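Local coordinates for protein RNA-dependent RNA Polymerase (Bombyx mori cytoplasmic polyhedrosis virus, PDB 6TZ0) that catalyses RNA-directed RNA synthesis, making plus strands during transcription and probably complementary minus strands during replication of the double-stranded RNA genome, at residues A[140-146]-A[181-185]; A[147-151]-A[787-791]; A[154-159]-A[779-783]; A[752-757]-A[836-842]. All coordinates share one frame; numbering follows the deposited sequence.

Interaction 1 (A[140-146]-A[181-185]); sequences SRFADLW and FPFYE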
loop_
_atom_site.group_PDB
_atom_site.type_symbol
_atom_site.label_atom_id
_atom_site.label_comp_id
_atom_site.label_asym_id
_atom_site.label_seq_id
_atom_site.Cartn_x
_atom_site.Cartn_y
_atom_site.Cartn_z
ATOM N N SER A 140 -16.125 -9.537 14.773
ATOM C CA SER A 140 -17.471 -9.838 14.325
ATOM C C SER A 140 -17.915 -8.789 13.323
ATOM O O SER A 140 -17.645 -7.597 13.496
ATOM C CB SER A 140 -18.434 -9.905 15.496
ATOM O OG SER A 140 -18.562 -8.642 16.113
ATOM N N ARG A 141 -18.594 -9.237 12.276
ATOM C CA ARG A 141 -18.928 -8.333 11.190
ATOM C C ARG A 141 -20.246 -7.602 11.409
ATOM O O ARG A 141 -20.338 -6.406 11.119
ATOM C CB ARG A 141 -18.951 -9.099 9.866
ATOM C CG ARG A 141 -19.111 -8.200 8.652
ATOM C CD ARG A 141 -19.008 -8.971 7.364
ATOM N NE ARG A 141 -17.664 -9.468 7.111
ATOM C CZ ARG A 141 -16.726 -8.785 6.469
ATOM N NH1 ARG A 141 -16.978 -7.575 5.999
ATOM N NH2 ARG A 141 -15.533 -9.322 6.285
ATOM N N PHE A 142 -21.266 -8.272 11.935
ATOM C CA PHE A 142 -22.596 -7.680 11.940
ATOM C C PHE A 142 -23.152 -7.437 13.334
ATOM O O PHE A 142 -23.734 -6.376 13.585
ATOM C CB PHE A 142 -23.560 -8.562 11.143
ATOM C CG PHE A 142 -23.196 -8.691 9.702
ATOM C CD1 PHE A 142 -23.320 -7.612 8.846
ATOM C CD2 PHE A 142 -22.757 -9.895 9.191
ATOM C CE1 PHE A 142 -22.997 -7.726 7.515
ATOM C CE2 PHE A 142 -22.438 -10.014 7.858
ATOM C CZ PHE A 142 -22.561 -8.928 7.021
ATOM N N ALA A 143 -22.994 -8.382 14.248
ATOM C CA ALA A 143 -23.608 -8.284 15.562
ATOM C C ALA A 143 -22.675 -8.965 16.552
ATOM O O ALA A 143 -21.486 -9.139 16.275
ATOM C CB ALA A 143 -25.016 -8.899 15.551
ATOM N N ASP A 144 -23.203 -9.330 17.713
ATOM C CA ASP A 144 -22.447 -10.160 18.633
ATOM C C ASP A 144 -22.241 -11.550 18.040
ATOM O O ASP A 144 -22.939 -11.972 17.117
ATOM C CB ASP A 144 -23.161 -10.253 19.978
ATOM C CG ASP A 144 -23.169 -8.931 20.721
ATOM O OD1 ASP A 144 -22.232 -8.129 20.522
ATOM O OD2 ASP A 144 -24.111 -8.691 21.507
ATOM N N LEU A 145 -21.265 -12.267 18.594
ATOM C CA LEU A 145 -20.870 -13.550 18.027
ATOM C C LEU A 145 -21.912 -14.634 18.279
ATOM O O LEU A 145 -22.068 -15.549 17.456
ATOM C CB LEU A 145 -19.504 -13.962 18.582
ATOM C CG LEU A 145 -19.287 -14.516 19.995
ATOM C CD1 LEU A 145 -17.903 -15.105 20.067
ATOM C CD2 LEU A 145 -19.445 -13.474 21.082
ATOM N N TRP A 146 -22.656 -14.536 19.382
ATOM C CA TRP A 146 -23.688 -15.531 19.633
ATOM C C TRP A 146 -24.881 -15.331 18.713
ATOM O O TRP A 146 -25.539 -16.304 18.350
ATOM C CB TRP A 146 -24.128 -15.506 21.096
ATOM C CG TRP A 146 -23.026 -15.839 22.053
ATOM C CD1 TRP A 146 -22.391 -14.981 22.894
ATOM C CD2 TRP A 146 -22.376 -17.104 22.208
ATOM N NE1 TRP A 146 -21.413 -15.639 23.596
ATOM C CE2 TRP A 146 -21.383 -16.945 23.191
ATOM C CE3 TRP A 146 -22.553 -18.361 21.630
ATOM C CZ2 TRP A 146 -20.568 -17.990 23.599
ATOM C CZ3 TRP A 146 -21.745 -19.391 22.034
ATOM C CH2 TRP A 146 -20.767 -19.204 23.011
ATOM N N PHE A 181 -23.799 -18.025 28.919
ATOM C CA PHE A 181 -22.707 -18.195 27.981
ATOM C C PHE A 181 -21.375 -18.084 28.723
ATOM O O PHE A 181 -21.272 -17.356 29.711
ATOM C CB PHE A 181 -22.784 -17.149 26.871
ATOM C CG PHE A 181 -23.992 -17.282 25.985
ATOM C CD1 PHE A 181 -24.084 -18.308 25.061
ATOM C CD2 PHE A 181 -25.009 -16.346 26.039
ATOM C CE1 PHE A 181 -25.184 -18.420 24.231
ATOM C CE2 PHE A 181 -26.109 -16.451 25.211
ATOM C CZ PHE A 181 -26.196 -17.490 24.307
ATOM N N PRO A 182 -20.345 -18.816 28.279
ATOM C CA PRO A 182 -19.059 -18.793 29.003
ATOM C C PRO A 182 -18.320 -17.472 28.913
ATOM O O PRO A 182 -17.388 -17.250 29.694
ATOM C CB PRO A 182 -18.256 -19.910 28.327
ATOM C CG PRO A 182 -19.268 -20.774 27.681
ATOM C CD PRO A 182 -20.355 -19.855 27.239
ATOM N N PHE A 183 -18.705 -16.599 27.993
ATOM C CA PHE A 183 -18.082 -15.300 27.810
ATOM C C PHE A 183 -19.076 -14.415 27.076
ATOM O O PHE A 183 -20.114 -14.880 26.602
ATOM C CB PHE A 183 -16.751 -15.413 27.050
ATOM C CG PHE A 183 -16.846 -16.199 25.771
ATOM C CD1 PHE A 183 -17.220 -15.595 24.584
ATOM C CD2 PHE A 183 -16.558 -17.551 25.761
ATOM C CE1 PHE A 183 -17.319 -16.322 23.427
ATOM C CE2 PHE A 183 -16.656 -18.278 24.600
ATOM C CZ PHE A 183 -17.039 -17.664 23.436
ATOM N N TYR A 184 -18.737 -13.137 26.977
ATOM C CA TYR A 184 -19.515 -12.189 26.191
ATOM C C TYR A 184 -18.614 -11.010 25.867
ATOM O O TYR A 184 -17.541 -10.846 26.449
ATOM C CB TYR A 184 -20.785 -11.741 26.928
ATOM C CG TYR A 184 -20.550 -10.952 28.196
ATOM C CD1 TYR A 184 -20.306 -11.595 29.405
ATOM C CD2 TYR A 184 -20.624 -9.567 28.195
ATOM C CE1 TYR A 184 -20.101 -10.885 30.559
ATOM C CE2 TYR A 184 -20.422 -8.844 29.346
ATOM C CZ TYR A 184 -20.162 -9.508 30.526
ATOM O OH TYR A 184 -19.965 -8.789 31.680
ATOM N N GLU A 185 -19.065 -10.184 24.936
ATOM C CA GLU A 185 -18.346 -8.977 24.576
ATOM C C GLU A 185 -19.204 -7.759 24.876
ATOM O O GLU A 185 -20.435 -7.831 24.884
ATOM C CB GLU A 185 -17.936 -8.987 23.099
ATOM C CG GLU A 185 -19.085 -9.017 22.114
ATOM C CD GLU A 185 -18.602 -9.069 20.681
ATOM O OE1 GLU A 185 -17.374 -9.073 20.476
ATOM O OE2 GLU A 185 -19.442 -9.111 19.758
#

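Interaction 2 (A[147-151]-A[787-791]); sequences RELCA and ICLRR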
loop_
_atom_site.group_PDB
_atom_site.type_symbol
_atom_site.label_atom_id
_atom_site.label_comp_id
_atom_site.label_asym_id
_atom_site.label_seq_id
_atom_site.Cartn_x
_atom_site.Cartn_y
_atom_site.Cartn_z
ATOM N N ARG A 147 -25.139 -14.097 18.282
ATOM C CA ARG A 147 -26.200 -13.858 17.309
ATOM C C ARG A 147 -25.827 -14.405 15.938
ATOM O O ARG A 147 -26.684 -14.929 15.217
ATOM C CB ARG A 147 -26.496 -12.367 17.227
ATOM C CG ARG A 147 -27.084 -11.820 18.495
ATOM C CD ARG A 147 -27.346 -10.347 18.386
ATOM N NE ARG A 147 -27.855 -9.815 19.640
ATOM C CZ ARG A 147 -28.089 -8.530 19.862
ATOM N NH1 ARG A 147 -28.554 -8.136 21.039
ATOM N NH2 ARG A 147 -27.855 -7.639 18.909
ATOM N N GLU A 148 -24.546 -14.316 15.575
ATOM C CA GLU A 148 -24.090 -14.888 14.314
ATOM C C GLU A 148 -24.138 -16.410 14.349
ATOM O O GLU A 148 -24.527 -17.049 13.357
ATOM C CB GLU A 148 -22.684 -14.386 14.002
ATOM C CG GLU A 148 -22.624 -12.885 13.783
ATOM C CD GLU A 148 -21.239 -12.395 13.433
ATOM O OE1 GLU A 148 -20.293 -13.204 13.464
ATOM O OE2 GLU A 148 -21.093 -11.197 13.129
ATOM N N LEU A 149 -23.781 -17.008 15.491
ATOM C CA LEU A 149 -23.915 -18.454 15.630
ATOM C C LEU A 149 -25.384 -18.880 15.618
ATOM O O LEU A 149 -25.724 -19.929 15.054
ATOM C CB LEU A 149 -23.210 -18.922 16.904
ATOM C CG LEU A 149 -23.134 -20.434 17.118
ATOM C CD1 LEU A 149 -22.348 -21.081 16.002
ATOM C CD2 LEU A 149 -22.522 -20.771 18.452
ATOM N N CYS A 150 -26.270 -18.060 16.199
ATOM C CA CYS A 150 -27.706 -18.317 16.121
ATOM C C CYS A 150 -28.212 -18.246 14.690
ATOM O O CYS A 150 -29.083 -19.030 14.302
ATOM C CB CYS A 150 -28.487 -17.335 16.997
ATOM S SG CYS A 150 -28.422 -17.641 18.764
ATOM N N ALA A 151 -27.664 -17.331 13.885
ATOM C CA ALA A 151 -28.059 -17.237 12.481
ATOM C C ALA A 151 -27.648 -18.479 11.699
ATOM O O ALA A 151 -28.447 -19.015 10.916
ATOM C CB ALA A 151 -27.463 -15.983 11.851
ATOM N N ILE A 787 -31.702 -12.064 11.927
ATOM C CA ILE A 787 -31.299 -12.082 13.325
ATOM C C ILE A 787 -30.271 -11.003 13.679
ATOM O O ILE A 787 -30.479 -10.214 14.596
ATOM C CB ILE A 787 -30.772 -13.476 13.712
ATOM C CG1 ILE A 787 -31.926 -14.477 13.728
ATOM C CG2 ILE A 787 -30.076 -13.439 15.059
ATOM C CD1 ILE A 787 -31.495 -15.914 13.558
ATOM N N CYS A 788 -29.172 -10.968 12.935
ATOM C CA CYS A 788 -28.088 -10.011 13.162
ATOM C C CYS A 788 -28.362 -8.524 12.929
ATOM O O CYS A 788 -27.900 -7.686 13.695
ATOM C CB CYS A 788 -26.842 -10.435 12.380
ATOM S SG CYS A 788 -26.247 -12.082 12.815
ATOM N N LEU A 789 -29.089 -8.197 11.870
ATOM C CA LEU A 789 -29.360 -6.800 11.527
ATOM C C LEU A 789 -30.745 -6.265 11.901
ATOM O O LEU A 789 -31.128 -5.187 11.459
ATOM C CB LEU A 789 -29.116 -6.574 10.032
ATOM C CG LEU A 789 -27.791 -7.077 9.457
ATOM C CD1 LEU A 789 -27.818 -7.002 7.940
ATOM C CD2 LEU A 789 -26.622 -6.276 10.001
ATOM N N ARG A 790 -31.495 -7.009 12.703
ATOM C CA ARG A 790 -32.858 -6.610 13.059
ATOM C C ARG A 790 -33.099 -5.682 14.261
ATOM O O ARG A 790 -34.239 -5.296 14.504
ATOM C CB ARG A 790 -33.728 -7.859 13.197
ATOM C CG ARG A 790 -35.214 -7.582 13.100
ATOM C CD ARG A 790 -35.981 -8.861 12.831
ATOM N NE ARG A 790 -37.417 -8.627 12.801
ATOM C CZ ARG A 790 -38.317 -9.582 12.613
ATOM N NH1 ARG A 790 -37.923 -10.833 12.435
ATOM N NH2 ARG A 790 -39.606 -9.287 12.600
ATOM N N ARG A 791 -32.061 -5.307 15.001
ATOM C CA ARG A 791 -32.268 -4.468 16.188
ATOM C C ARG A 791 -31.839 -3.006 16.091
ATOM O O ARG A 791 -30.714 -2.699 15.709
ATOM C CB ARG A 791 -31.570 -5.089 17.395
ATOM C CG ARG A 791 -32.153 -6.411 17.849
ATOM C CD ARG A 791 -31.744 -6.684 19.282
ATOM N NE ARG A 791 -32.023 -5.532 20.131
ATOM C CZ ARG A 791 -31.998 -5.557 21.457
ATOM N NH1 ARG A 791 -32.270 -4.460 22.146
ATOM N NH2 ARG A 791 -31.706 -6.682 22.094
#

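Interaction 3 (A[154-159]-A[779-783]); sequences ASLDVW and MLGFF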
loop_
_atom_site.group_PDB
_atom_site.type_symbol
_atom_site.label_atom_id
_atom_site.label_comp_id
_atom_site.label_asym_id
_atom_site.label_seq_id
_atom_site.Cartn_x
_atom_site.Cartn_y
_atom_site.Cartn_z
ATOM N N ALA A 154 -29.808 -21.474 12.966
ATOM C CA ALA A 154 -31.182 -21.310 12.498
ATOM C C ALA A 154 -31.322 -21.648 11.022
ATOM O O ALA A 154 -32.298 -22.297 10.617
ATOM C CB ALA A 154 -31.643 -19.879 12.745
ATOM N N SER A 155 -30.348 -21.224 10.208
ATOM C CA SER A 155 -30.376 -21.549 8.786
ATOM C C SER A 155 -30.247 -23.048 8.553
ATOM O O SER A 155 -30.972 -23.614 7.723
ATOM C CB SER A 155 -29.263 -20.802 8.061
ATOM O OG SER A 155 -28.008 -21.296 8.475
ATOM N N LEU A 156 -29.349 -23.708 9.295
ATOM C CA LEU A 156 -29.196 -25.157 9.169
ATOM C C LEU A 156 -30.452 -25.903 9.610
ATOM O O LEU A 156 -30.831 -26.908 8.991
ATOM C CB LEU A 156 -27.990 -25.619 9.977
ATOM C CG LEU A 156 -26.578 -25.338 9.488
ATOM C CD1 LEU A 156 -25.631 -25.438 10.637
ATOM C CD2 LEU A 156 -26.209 -26.389 8.480
ATOM N N ASP A 157 -31.121 -25.414 10.660
ATOM C CA ASP A 157 -32.337 -26.064 11.143
ATOM C C ASP A 157 -33.472 -25.942 10.140
ATOM O O ASP A 157 -34.203 -26.906 9.901
ATOM C CB ASP A 157 -32.778 -25.471 12.480
ATOM C CG ASP A 157 -31.867 -25.844 13.612
ATOM O OD1 ASP A 157 -31.181 -26.877 13.512
ATOM O OD2 ASP A 157 -31.864 -25.117 14.623
ATOM N N VAL A 158 -33.643 -24.758 9.549
ATOM C CA VAL A 158 -34.746 -24.571 8.611
ATOM C C VAL A 158 -34.470 -25.303 7.299
ATOM O O VAL A 158 -35.390 -25.848 6.676
ATOM C CB VAL A 158 -35.017 -23.068 8.416
ATOM C CG1 VAL A 158 -36.057 -22.803 7.347
ATOM C CG2 VAL A 158 -35.500 -22.496 9.716
ATOM N N TRP A 159 -33.199 -25.392 6.891
ATOM C CA TRP A 159 -32.895 -26.123 5.665
ATOM C C TRP A 159 -33.091 -27.625 5.845
ATOM O O TRP A 159 -33.769 -28.266 5.037
ATOM C CB TRP A 159 -31.470 -25.840 5.204
ATOM C CG TRP A 159 -31.154 -26.431 3.853
ATOM C CD1 TRP A 159 -30.627 -27.663 3.602
ATOM C CD2 TRP A 159 -31.299 -25.794 2.579
ATOM N NE1 TRP A 159 -30.474 -27.847 2.256
ATOM C CE2 TRP A 159 -30.874 -26.712 1.604
ATOM C CE3 TRP A 159 -31.763 -24.544 2.166
ATOM C CZ2 TRP A 159 -30.894 -26.419 0.247
ATOM C CZ3 TRP A 159 -31.782 -24.256 0.822
ATOM C CH2 TRP A 159 -31.349 -25.187 -0.121
ATOM N N MET A 779 -30.459 -18.701 1.886
ATOM C CA MET A 779 -31.125 -18.876 3.175
ATOM C C MET A 779 -30.253 -18.388 4.329
ATOM O O MET A 779 -30.756 -17.791 5.290
ATOM C CB MET A 779 -31.518 -20.337 3.373
ATOM C CG MET A 779 -32.360 -20.577 4.605
ATOM S SD MET A 779 -32.991 -22.248 4.710
ATOM C CE MET A 779 -34.238 -22.180 3.435
ATOM N N LEU A 780 -28.940 -18.605 4.230
ATOM C CA LEU A 780 -28.015 -18.153 5.262
ATOM C C LEU A 780 -27.961 -16.632 5.334
ATOM O O LEU A 780 -27.952 -16.056 6.429
ATOM C CB LEU A 780 -26.631 -18.728 4.988
ATOM C CG LEU A 780 -25.533 -18.442 5.997
ATOM C CD1 LEU A 780 -25.906 -19.034 7.329
ATOM C CD2 LEU A 780 -24.257 -19.043 5.498
ATOM N N GLY A 781 -27.945 -15.966 4.178
ATOM C CA GLY A 781 -28.010 -14.514 4.173
ATOM C C GLY A 781 -29.333 -13.962 4.667
ATOM O O GLY A 781 -29.362 -12.916 5.327
ATOM N N PHE A 782 -30.441 -14.655 4.369
ATOM C CA PHE A 782 -31.737 -14.251 4.911
ATOM C C PHE A 782 -31.764 -14.337 6.429
ATOM O O PHE A 782 -32.289 -13.441 7.094
ATOM C CB PHE A 782 -32.856 -15.107 4.324
ATOM C CG PHE A 782 -34.191 -14.895 4.987
ATOM C CD1 PHE A 782 -34.912 -13.734 4.781
ATOM C CD2 PHE A 782 -34.728 -15.873 5.811
ATOM C CE1 PHE A 782 -36.138 -13.549 5.393
ATOM C CE2 PHE A 782 -35.945 -15.692 6.421
ATOM C CZ PHE A 782 -36.653 -14.529 6.212
ATOM N N PHE A 783 -31.189 -15.395 7.002
ATOM C CA PHE A 783 -31.216 -15.490 8.458
ATOM C C PHE A 783 -30.207 -14.571 9.129
ATOM O O PHE A 783 -30.455 -14.115 10.251
ATOM C CB PHE A 783 -31.025 -16.926 8.918
ATOM C CG PHE A 783 -32.270 -17.731 8.835
ATOM C CD1 PHE A 783 -33.305 -17.488 9.715
ATOM C CD2 PHE A 783 -32.413 -18.730 7.897
ATOM C CE1 PHE A 783 -34.462 -18.213 9.653
ATOM C CE2 PHE A 783 -33.569 -19.465 7.839
ATOM C CZ PHE A 783 -34.593 -19.200 8.716
#

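Interaction 4 (A[752-757]-A[836-842]); sequences RLNLAM and WLFMPRG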
loop_
_atom_site.group_PDB
_atom_site.type_symbol
_atom_site.label_atom_id
_atom_site.label_comp_id
_atom_site.label_asym_id
_atom_site.label_seq_id
_atom_site.Cartn_x
_atom_site.Cartn_y
_atom_site.Cartn_z
ATOM N N ARG A 752 -25.709 2.617 10.404
ATOM C CA ARG A 752 -26.667 2.973 9.361
ATOM C C ARG A 752 -27.541 1.788 8.960
ATOM O O ARG A 752 -28.741 1.960 8.714
ATOM C CB ARG A 752 -25.923 3.537 8.151
ATOM C CG ARG A 752 -26.826 4.005 7.030
ATOM C CD ARG A 752 -27.582 5.263 7.402
ATOM N NE ARG A 752 -28.504 5.652 6.340
ATOM C CZ ARG A 752 -28.175 6.414 5.300
ATOM N NH1 ARG A 752 -26.938 6.870 5.171
ATOM N NH2 ARG A 752 -29.086 6.714 4.384
ATOM N N LEU A 753 -26.935 0.604 8.805
ATOM C CA LEU A 753 -27.572 -0.715 8.681
ATOM C C LEU A 753 -28.268 -0.929 7.330
ATOM O O LEU A 753 -28.668 -2.050 7.000
ATOM C CB LEU A 753 -28.520 -0.952 9.873
ATOM C CG LEU A 753 -29.230 -2.263 10.206
ATOM C CD1 LEU A 753 -29.294 -2.430 11.695
ATOM C CD2 LEU A 753 -30.637 -2.226 9.670
ATOM N N ASN A 754 -28.374 0.125 6.522
ATOM C CA ASN A 754 -28.533 -0.048 5.083
ATOM C C ASN A 754 -27.186 -0.386 4.455
ATOM O O ASN A 754 -27.097 -1.237 3.559
ATOM C CB ASN A 754 -29.113 1.231 4.481
ATOM C CG ASN A 754 -29.545 1.070 3.040
ATOM O OD1 ASN A 754 -29.515 -0.022 2.475
ATOM N ND2 ASN A 754 -29.934 2.177 2.425
ATOM N N LEU A 755 -26.126 0.270 4.934
ATOM C CA LEU A 755 -24.756 -0.068 4.579
ATOM C C LEU A 755 -24.386 -1.491 4.977
ATOM O O LEU A 755 -23.612 -2.136 4.263
ATOM C CB LEU A 755 -23.790 0.914 5.245
ATOM C CG LEU A 755 -23.364 2.220 4.565
ATOM C CD1 LEU A 755 -22.539 1.915 3.327
ATOM C CD2 LEU A 755 -24.530 3.128 4.215
ATOM N N ALA A 756 -24.933 -1.993 6.087
ATOM C CA ALA A 756 -24.675 -3.370 6.492
ATOM C C ALA A 756 -25.287 -4.360 5.513
ATOM O O ALA A 756 -24.662 -5.371 5.171
ATOM C CB ALA A 756 -25.221 -3.612 7.895
ATOM N N MET A 757 -26.504 -4.083 5.043
ATOM C CA MET A 757 -27.104 -4.942 4.032
ATOM C C MET A 757 -26.390 -4.828 2.698
ATOM O O MET A 757 -26.310 -5.816 1.966
ATOM C CB MET A 757 -28.584 -4.625 3.861
ATOM C CG MET A 757 -29.437 -5.140 4.980
ATOM S SD MET A 757 -29.257 -6.922 5.136
ATOM C CE MET A 757 -30.058 -7.474 3.638
ATOM N N TRP A 836 -38.625 -5.320 5.382
ATOM C CA TRP A 836 -37.597 -4.325 5.100
ATOM C C TRP A 836 -36.417 -4.925 4.345
ATOM O O TRP A 836 -35.693 -4.201 3.654
ATOM C CB TRP A 836 -37.117 -3.698 6.408
ATOM C CG TRP A 836 -36.132 -2.611 6.215
ATOM C CD1 TRP A 836 -36.386 -1.328 5.841
ATOM C CD2 TRP A 836 -34.713 -2.737 6.280
ATOM N NE1 TRP A 836 -35.213 -0.630 5.725
ATOM C CE2 TRP A 836 -34.169 -1.478 5.981
ATOM C CE3 TRP A 836 -33.849 -3.795 6.570
ATOM C CZ2 TRP A 836 -32.801 -1.243 5.974
ATOM C CZ3 TRP A 836 -32.497 -3.560 6.568
ATOM C CH2 TRP A 836 -31.984 -2.296 6.272
ATOM N N LEU A 837 -36.216 -6.242 4.450
ATOM C CA LEU A 837 -35.119 -6.905 3.756
ATOM C C LEU A 837 -35.264 -6.878 2.241
ATOM O O LEU A 837 -34.271 -7.050 1.536
ATOM C CB LEU A 837 -35.006 -8.359 4.212
ATOM C CG LEU A 837 -34.526 -8.629 5.632
ATOM C CD1 LEU A 837 -34.657 -10.101 5.963
ATOM C CD2 LEU A 837 -33.092 -8.195 5.762
ATOM N N PHE A 838 -36.463 -6.649 1.716
ATOM C CA PHE A 838 -36.704 -6.862 0.300
ATOM C C PHE A 838 -37.097 -5.581 -0.418
ATOM O O PHE A 838 -37.748 -5.640 -1.463
ATOM C CB PHE A 838 -37.787 -7.923 0.129
ATOM C CG PHE A 838 -37.562 -9.139 0.974
ATOM C CD1 PHE A 838 -36.560 -10.039 0.674
ATOM C CD2 PHE A 838 -38.370 -9.389 2.065
ATOM C CE1 PHE A 838 -36.359 -11.158 1.461
ATOM C CE2 PHE A 838 -38.178 -10.508 2.848
ATOM C CZ PHE A 838 -37.174 -11.394 2.541
ATOM N N MET A 839 -36.707 -4.430 0.103
ATOM C CA MET A 839 -37.258 -3.171 -0.357
ATOM C C MET A 839 -36.233 -2.303 -1.068
ATOM O O MET A 839 -35.024 -2.467 -0.878
ATOM C CB MET A 839 -37.864 -2.409 0.829
ATOM C CG MET A 839 -39.223 -2.937 1.253
ATOM S SD MET A 839 -40.512 -2.610 0.028
ATOM C CE MET A 839 -40.701 -4.183 -0.811
ATOM N N PRO A 840 -36.685 -1.403 -1.945
ATOM C CA PRO A 840 -35.787 -0.371 -2.475
ATOM C C PRO A 840 -35.303 0.533 -1.357
ATOM O O PRO A 840 -36.098 1.027 -0.553
ATOM C CB PRO A 840 -36.669 0.388 -3.470
ATOM C CG PRO A 840 -37.716 -0.557 -3.832
ATOM C CD PRO A 840 -37.992 -1.373 -2.620
ATOM N N ARG A 841 -33.981 0.702 -1.292
ATOM C CA ARG A 841 -33.228 1.384 -0.240
ATOM C C ARG A 841 -33.395 0.734 1.129
ATOM O O ARG A 841 -33.035 1.339 2.141
ATOM C CB ARG A 841 -33.572 2.878 -0.160
ATOM C CG ARG A 841 -33.198 3.653 -1.403
ATOM C CD ARG A 841 -33.674 5.087 -1.325
ATOM N NE ARG A 841 -33.025 5.820 -0.245
ATOM C CZ ARG A 841 -31.866 6.456 -0.368
ATOM N NH1 ARG A 841 -31.349 7.100 0.669
ATOM N NH2 ARG A 841 -31.221 6.448 -1.527
ATOM N N GLY A 842 -33.906 -0.491 1.186
ATOM C CA GLY A 842 -33.994 -1.234 2.420
ATOM C C GLY A 842 -32.906 -2.277 2.468
ATOM O O GLY A 842 -31.725 -1.937 2.548
#

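Interaction 1 (A[140-146]-A[181-185])
Trp146 lays one face of its indole over the ring of Phe181 in a face-to-face stack: the five-membered ring and the phenyl centroid are 4.0 Å apart and the planes differ by 22°. Phe181 CD1 lies over the indole near its centre. At the benzo end, Trp146 CZ2 reaches 3.5 Å from Phe183 CZ, over the rim of a phenyl tilted by 34°, an oblique meeting that completes an aromatic cluster. Leu145 CD1 meets Phe183 CE1 in the phenyl plane, 3.6 Å away. The contact joins the first turn of helix 145-160 to the start of the hairpin strand 183-186. Tyr184 in that strand binds ATP in another structure of this protein, and Arg37, another residue of the ATP site, lies beside Phe181. Trp146 NE1 gives Phe183 O a weak hydrogen bond of 3.4 Å, with the oxygen at the indole edge. Glu185 extends toward Asp144, their carboxylate planes 63° apart; the charge of Glu185 is probably offset by its salt bridge from OE1 to Arg138 NE.

Interaction 2 (A[147-151]-A[787-791])
Van der Waals packing comes first, with Ile787 and Cys788 set against one flank of the helix at Arg147 and Ala151. Ile787 uses both branches: its CG2 methyl rests on the helix backbone 3.7 Å from Arg147 O, while CD1 reaches Ala151 CA at 3.8 Å. Cys788 SG lies beside Arg147 O, 3.8 Å from Glu148 CG and 4.2 Å from Ala151 CB. No hydrogen bond crosses, and Arg147 O is already taken by Ala151 N within the helix. Thus helix 145-160 is packed against the connection between helix 774-786 and strand 791-795, elements more than 600 residues apart. In the charged group, Arg147 runs extended past CG, carrying its guanidinium to Arg791, whose chain bends at chi3 (50°). The chains cross at about a right angle with the guanidinium planes 21° apart and Arg147 NH1 3.6 Å from Arg791 NH2. Both arginines bind ATP in another structure of this protein, so the gathered positive charge, which also includes Arg40 near Arg147 NE, fits an anion-binding pocket.

Interaction 3 (A[154-159]-A[779-783])
The axes of helix segments 154-159 and 779-783 approach to 9.2 Å, and their N-to-C directions differ by 129°, so the helices run broadly against each other at a steep crossing, with the nearest CA atoms those of Ser155 and Leu780, 5.4 Å apart. This is plain helix-helix packing, buried and without a hydrogen bond across it, that ties helix 145-160 of the N-terminal region to helix 774-786. Phe783 carries much of it. Its ring is laid against the backbone of the first helix: CD2 is 3.6 Å from Ser155 CA, and Ala154 O lies above the rim of one face, while Phe782 covers the opposite face from within its own helix. Val158 closes over the far end, with CG2 3.6 Å from Phe783 CZ in an oblique approach. Ser155 keeps its hydroxyl between the backbone N and carbonyl carbon (chi1 67°), a rotation that lets OG bond back to Val152 O; the same oxygen touches Leu780 CD1 without a bond. At the other end, extended chi1 and chi2 carry the sulfur of Met779 to the indole, and the bend at chi3 (-73°) lays the CE methyl beside Trp159 CE3. The result is a Met-aromatic contact at the ring edge: essentially in plane, the sulfur is 5.0 Å from the centroid of the six-membered ring, with Met779 SD 3.6 Å from Trp159 CE3.

Interaction 4 (A[752-757]-A[836-842])
Trp836 turns the edge of its indole to Leu753, just ahead of helix 754-766, and packs against Met757 in the helix's first turn, while the type II beta turn 839-842 folds back beneath the ring. That turn is closed by Gly842 N bonding to Met839 O at 3.1 Å, and it sets Gly842 CA over one indole face. In the ring plane, Trp836 CH2 points at Leu753 O; beside it Leu753 CD2 packs 3.7 Å from Trp836 CH2. Met757 slides past the tryptophan in the opposite direction, CG lying 3.8 Å from Trp836 CZ3. Bends at chi2 (-58°) and chi3 (-69°) turn its thioether tail to Leu837. Asn754, third by buried area, holds CG opposite its backbone N (chi1 -170°), a rotation that carries the amide to the carbonyls of Arg841 and Gly842. No hydrogen bond forms there: ND2 meets Arg841 O at a poor angle and OD1 faces Gly842 O, perhaps because the amide is modelled flipped. Met757 ends with CE 3.8 Å from Leu837 CD2.

How the interactions relate
Helix 145-160 serves interactions 1, 2 and 3 in succession, from its aromatic N-terminal turn through the arginine-bearing turns that follow to the mainly apolar packing face of its far half. Interactions 2 and 3 share the 774-791 region and touch through Ile787 CD1 and Ala154 CB; interaction 3 is buried packing, whereas 2 also borders the ATP site with two cationic side chains. Interaction 1 is partly buried, pairing aromatic packing with carboxylates, and is linked to 2 by Glu148 OE2 accepting from Phe142 N. Interaction 4, mostly buried with exposed Arg841 at its rim, does not use helix 145-160, but Leu789 packs on Met757 and Phe782 on Leu837, connecting it to interactions 2 and 3.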